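Local structure of MSM0273 (Mycobacterium smegmatis, 5L37) at residues G18-E26 against I37-G45. The protein forms pentamers in the shell of the RMM bacterial microcompartment and probably closes the vertices of that shell. Residues are numbered along the deposited sequence; the frame is centred on the assembly and turned at random.
Sequences GIPAGAFLE and IAFDVLGSG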
ATOM      1  N   GLY C  18      -8.902   6.461 -19.884  1.00 18.28           N
ATOM      2  CA  GLY C  18      -8.010   5.333 -19.600  1.00 18.64           C
ATOM      3  C   GLY C  18      -8.595   4.263 -18.698  1.00 20.10           C
ATOM      4  O   GLY C  18      -7.898   3.341 -18.300  1.00 22.49           O
ATOM      5  N   ILE C  19      -9.862   4.406 -18.331  1.00 17.66           N
ATOM      6  CA  ILE C  19     -10.557   3.359 -17.561  1.00 17.16           C
ATOM      7  C   ILE C  19     -11.115   2.320 -18.527  1.00 18.61           C
ATOM      8  O   ILE C  19     -11.817   2.658 -19.461  1.00 20.30           O
ATOM      9  CB  ILE C  19     -11.625   3.981 -16.646  1.00 18.83           C
ATOM     10  CG1 ILE C  19     -10.867   4.821 -15.596  1.00 27.16           C
ATOM     11  CG2 ILE C  19     -12.529   2.889 -15.982  1.00 22.02           C
ATOM     12  CD1 ILE C  19     -11.722   5.718 -14.855  1.00 29.46           C
ATOM     13  N   PRO C  20     -10.772   1.056 -18.294  1.00 22.17           N
ATOM     14  CA  PRO C  20     -11.161  -0.025 -19.198  1.00 26.11           C
ATOM     15  C   PRO C  20     -12.639  -0.327 -19.116  1.00 25.62           C
ATOM     16  O   PRO C  20     -13.315   0.185 -18.216  1.00 20.20           O
ATOM     17  CB  PRO C  20     -10.340  -1.230 -18.673  1.00 27.81           C
ATOM     18  CG  PRO C  20      -9.903  -0.896 -17.340  1.00 33.93           C
ATOM     19  CD  PRO C  20     -10.077   0.575 -17.088  1.00 28.28           C
ATOM     20  N   ALA C  21     -13.116  -1.184 -20.020  1.00 22.81           N
ATOM     21  CA  ALA C  21     -14.453  -1.768 -19.939  1.00 20.91           C
ATOM     22  C   ALA C  21     -14.578  -2.485 -18.603  1.00 19.00           C
ATOM     23  O   ALA C  21     -13.633  -3.085 -18.130  1.00 19.34           O
ATOM     24  CB  ALA C  21     -14.684  -2.773 -21.079  1.00 22.46           C
ATOM     25  N   GLY C  22     -15.756  -2.400 -17.982  1.00 22.10           N
ATOM     26  CA  GLY C  22     -15.957  -3.015 -16.682  1.00 21.91           C
ATOM     27  C   GLY C  22     -16.805  -2.100 -15.823  1.00 18.73           C
ATOM     28  O   GLY C  22     -17.240  -1.033 -16.308  1.00 24.61           O
ATOM     29  N   ALA C  23     -17.010  -2.486 -14.572  1.00 16.66           N
ATOM     30  CA  ALA C  23     -17.914  -1.765 -13.693  1.00 18.10           C
ATOM     31  C   ALA C  23     -17.229  -1.345 -12.403  1.00 16.10           C
ATOM     32  O   ALA C  23     -16.305  -1.987 -11.928  1.00 18.08           O
ATOM     33  CB  ALA C  23     -19.114  -2.625 -13.382  1.00 19.92           C
ATOM     34  N   PHE C  24     -17.708  -0.241 -11.833  1.00 17.02           N
ATOM     35  CA  PHE C  24     -17.305   0.165 -10.481  1.00 16.15           C
ATOM     36  C   PHE C  24     -18.347  -0.392  -9.498  1.00 18.71           C
ATOM     37  O   PHE C  24     -19.498   0.010  -9.539  1.00 22.14           O
ATOM     38  CB  PHE C  24     -17.254   1.691 -10.331  1.00 17.63           C
ATOM     39  CG  PHE C  24     -16.194   2.363 -11.149  1.00 17.94           C
ATOM     40  CD1 PHE C  24     -14.848   2.104 -10.918  1.00 22.26           C
ATOM     41  CD2 PHE C  24     -16.537   3.332 -12.065  1.00 26.47           C
ATOM     42  CE1 PHE C  24     -13.840   2.772 -11.667  1.00 23.70           C
ATOM     43  CE2 PHE C  24     -15.540   4.001 -12.803  1.00 31.37           C
ATOM     44  CZ  PHE C  24     -14.215   3.707 -12.610  1.00 26.39           C
ATOM     45  N   LEU C  25     -17.944  -1.267  -8.591  1.00 16.21           N
ATOM     46  CA  LEU C  25     -18.917  -1.839  -7.658  1.00 16.81           C
ATOM     47  C   LEU C  25     -18.585  -1.422  -6.246  1.00 20.36           C
ATOM     48  O   LEU C  25     -17.408  -1.423  -5.831  1.00 18.39           O
ATOM     49  CB  LEU C  25     -18.928  -3.386  -7.756  1.00 16.58           C
ATOM     50  CG  LEU C  25     -19.279  -3.979  -9.159  1.00 17.63           C
ATOM     51  CD1 LEU C  25     -19.306  -5.526  -9.072  1.00 16.67           C
ATOM     52  CD2 LEU C  25     -20.594  -3.440  -9.708  1.00 19.75           C
ATOM     53  N   GLU C  26     -19.612  -1.063  -5.499  1.00 17.89           N
ATOM     54  CA  GLU C  26     -19.415  -0.870  -4.072  1.00 20.21           C
ATOM     55  C   GLU C  26     -19.389  -2.261  -3.414  1.00 21.80           C
ATOM     56  O   GLU C  26     -20.202  -3.115  -3.757  1.00 19.06           O
ATOM     57  CB  GLU C  26     -20.518  -0.009  -3.464  1.00 23.80           C
ATOM     58  CG  GLU C  26     -20.239   0.296  -1.989  1.00 30.09           C
ATOM     59  CD  GLU C  26     -21.310   1.132  -1.347  1.00 54.09           C
ATOM     60  OE1 GLU C  26     -22.399   0.583  -1.063  1.00 66.57           O
ATOM     61  OE2 GLU C  26     -21.057   2.337  -1.130  1.00 55.19           O
ATOM     62  N   ILE C  37     -14.746   0.872  -3.237  1.00 17.89           N
ATOM     63  CA  ILE C  37     -15.166   0.670  -4.612  1.00 17.75           C
ATOM     64  C   ILE C  37     -14.116  -0.158  -5.321  1.00 17.23           C
ATOM     65  O   ILE C  37     -12.919   0.203  -5.350  1.00 16.95           O
ATOM     66  CB  ILE C  37     -15.396   2.040  -5.379  1.00 17.07           C
ATOM     67  CG1 ILE C  37     -16.360   2.966  -4.592  1.00 22.28           C
ATOM     68  CG2 ILE C  37     -15.843   1.770  -6.847  1.00 17.98           C
ATOM     69  CD1 ILE C  37     -17.652   2.342  -4.166  1.00 25.84           C
ATOM     70  N   ALA C  38     -14.571  -1.272  -5.901  1.00 14.56           N
ATOM     71  CA  ALA C  38     -13.678  -2.156  -6.621  1.00 13.79           C
ATOM     72  C   ALA C  38     -14.077  -2.247  -8.062  1.00 17.22           C
ATOM     73  O   ALA C  38     -15.278  -2.206  -8.380  1.00 17.64           O
ATOM     74  CB  ALA C  38     -13.677  -3.585  -5.988  1.00 16.70           C
ATOM     75  N   PHE C  39     -13.093  -2.394  -8.942  1.00 13.84           N
ATOM     76  CA  PHE C  39     -13.367  -2.571 -10.364  1.00 15.32           C
ATOM     77  C   PHE C  39     -13.721  -4.017 -10.651  1.00 15.06           C
ATOM     78  O   PHE C  39     -13.158  -4.916 -10.048  1.00 14.76           O
ATOM     79  CB  PHE C  39     -12.148  -2.149 -11.210  1.00 13.51           C
ATOM     80  CG  PHE C  39     -12.492  -1.844 -12.619  1.00 14.81           C
ATOM     81  CD1 PHE C  39     -13.155  -0.670 -12.909  1.00 17.24           C
ATOM     82  CD2 PHE C  39     -12.161  -2.718 -13.669  1.00 16.97           C
ATOM     83  CE1 PHE C  39     -13.507  -0.343 -14.217  1.00 20.03           C
ATOM     84  CE2 PHE C  39     -12.507  -2.415 -14.996  1.00 19.95           C
ATOM     85  CZ  PHE C  39     -13.187  -1.220 -15.264  1.00 21.23           C
ATOM     86  N   ASP C  40     -14.655  -4.228 -11.557  1.00 14.89           N
ATOM     87  CA  ASP C  40     -15.108  -5.586 -11.874  1.00 14.65           C
ATOM     88  C   ASP C  40     -15.165  -5.817 -13.360  1.00 15.25           C
ATOM     89  O   ASP C  40     -15.767  -5.019 -14.098  1.00 18.00           O
ATOM     90  CB  ASP C  40     -16.487  -5.812 -11.289  1.00 15.19           C
ATOM     91  CG  ASP C  40     -16.978  -7.234 -11.511  1.00 17.20           C
ATOM     92  OD1 ASP C  40     -16.351  -8.168 -11.011  1.00 20.64           O
ATOM     93  OD2 ASP C  40     -18.065  -7.367 -12.054  1.00 19.63           O
ATOM     94  N   VAL C  41     -14.576  -6.930 -13.800  1.00 15.73           N
ATOM     95  CA  VAL C  41     -14.626  -7.325 -15.201  1.00 16.37           C
ATOM     96  C   VAL C  41     -15.387  -8.644 -15.382  1.00 16.77           C
ATOM     97  O   VAL C  41     -15.607  -9.085 -16.505  1.00 19.71           O
ATOM     98  CB  VAL C  41     -13.227  -7.474 -15.812  1.00 16.92           C
ATOM     99  CG1 VAL C  41     -12.463  -6.093 -15.754  1.00 19.18           C
ATOM    100  CG2 VAL C  41     -12.405  -8.540 -15.087  1.00 18.68           C
ATOM    101  N   LEU C  42     -15.754  -9.277 -14.269  1.00 17.03           N
ATOM    102  CA  LEU C  42     -16.422 -10.595 -14.273  1.00 18.65           C
ATOM    103  C   LEU C  42     -17.949 -10.601 -14.335  1.00 18.41           C
ATOM    104  O   LEU C  42     -18.562 -11.677 -14.297  1.00 20.83           O
ATOM    105  CB  LEU C  42     -15.975 -11.389 -13.047  1.00 20.07           C
ATOM    106  CG  LEU C  42     -14.500 -11.814 -13.095  1.00 20.71           C
ATOM    107  CD1 LEU C  42     -14.071 -12.430 -11.720  1.00 22.59           C
ATOM    108  CD2 LEU C  42     -14.232 -12.794 -14.256  1.00 22.25           C
ATOM    109  N   GLY C  43     -18.584  -9.439 -14.246  1.00 18.12           N
ATOM    110  CA  GLY C  43     -20.028  -9.419 -14.248  1.00 20.58           C
ATOM    111  C   GLY C  43     -20.560  -9.863 -12.898  1.00 25.52           C
ATOM    112  O   GLY C  43     -21.637 -10.500 -12.810  1.00 26.78           O
ATOM    113  N   SER C  44     -19.858  -9.470 -11.838  1.00 20.30           N
ATOM    114  CA  SER C  44     -20.265  -9.821 -10.473  1.00 19.92           C
ATOM    115  C   SER C  44     -21.567  -9.146 -10.096  1.00 23.87           C
ATOM    116  O   SER C  44     -21.851  -8.050 -10.558  1.00 27.13           O
ATOM    117  CB  SER C  44     -19.184  -9.404  -9.460  1.00 20.90           C
ATOM    118  OG  SER C  44     -17.925  -9.990  -9.792  1.00 20.02           O
ATOM    119  N   GLY C  45     -22.373  -9.839  -9.287  1.00 31.71           N
ATOM    120  CA  GLY C  45     -23.694  -9.340  -8.914  1.00 33.94           C
ATOM    121  C   GLY C  45     -23.853  -8.834  -7.492  1.00 32.01           C
ATOM    122  O   GLY C  45     -23.054  -9.163  -6.637  1.00 25.16           O
TER
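Phe39 turns the edge of its ring toward the face of Phe24 in an offset edge-to-face pair, centroids 5.6 Å apart and planes at 74°. Strands 23-29 and 35-40 form a beta hairpin of the small barrel of the EutN/CcmL family. Phe39 CG lies anti to the backbone N (chi1 -160°), which carries the ring past Ala23 to residues 19-22. There Pro20 CG packs on Phe39 CE2, Ile19 CG2 reaches CE1, and the carbonyl oxygens of Pro20 and Ala21 lie at the ring edge. Ala23 with Asp40 and Leu25 with Ala38 are antiparallel hydrogen-bonded pairs, each joined by two backbone bonds. Near the non-hydrogen-bonded Phe24-Phe39 pair, Ile37 CG2 touches Phe24 CB at 3.8 Å. Met1 and Leu51 of a neighbouring subunit pack on Phe24 and Ile37, so this side of the hairpin meets the pentamer interface. On the face that carries Ala23, Leu25, Ala38 and Asp40, Leu25 CD1 rests against Asp40 CB at 3.6 Å, inside the barrel, where Ile73 of strand 71-76 packs on both residues. The Asp40 carboxylate takes hold of the loop that follows its strand. Ser44 OG bonds Asp40 OD1 at 2.7 Å, and Ser44 N reaches the syn lone pair of Asp40 OD2 at 2.8 Å.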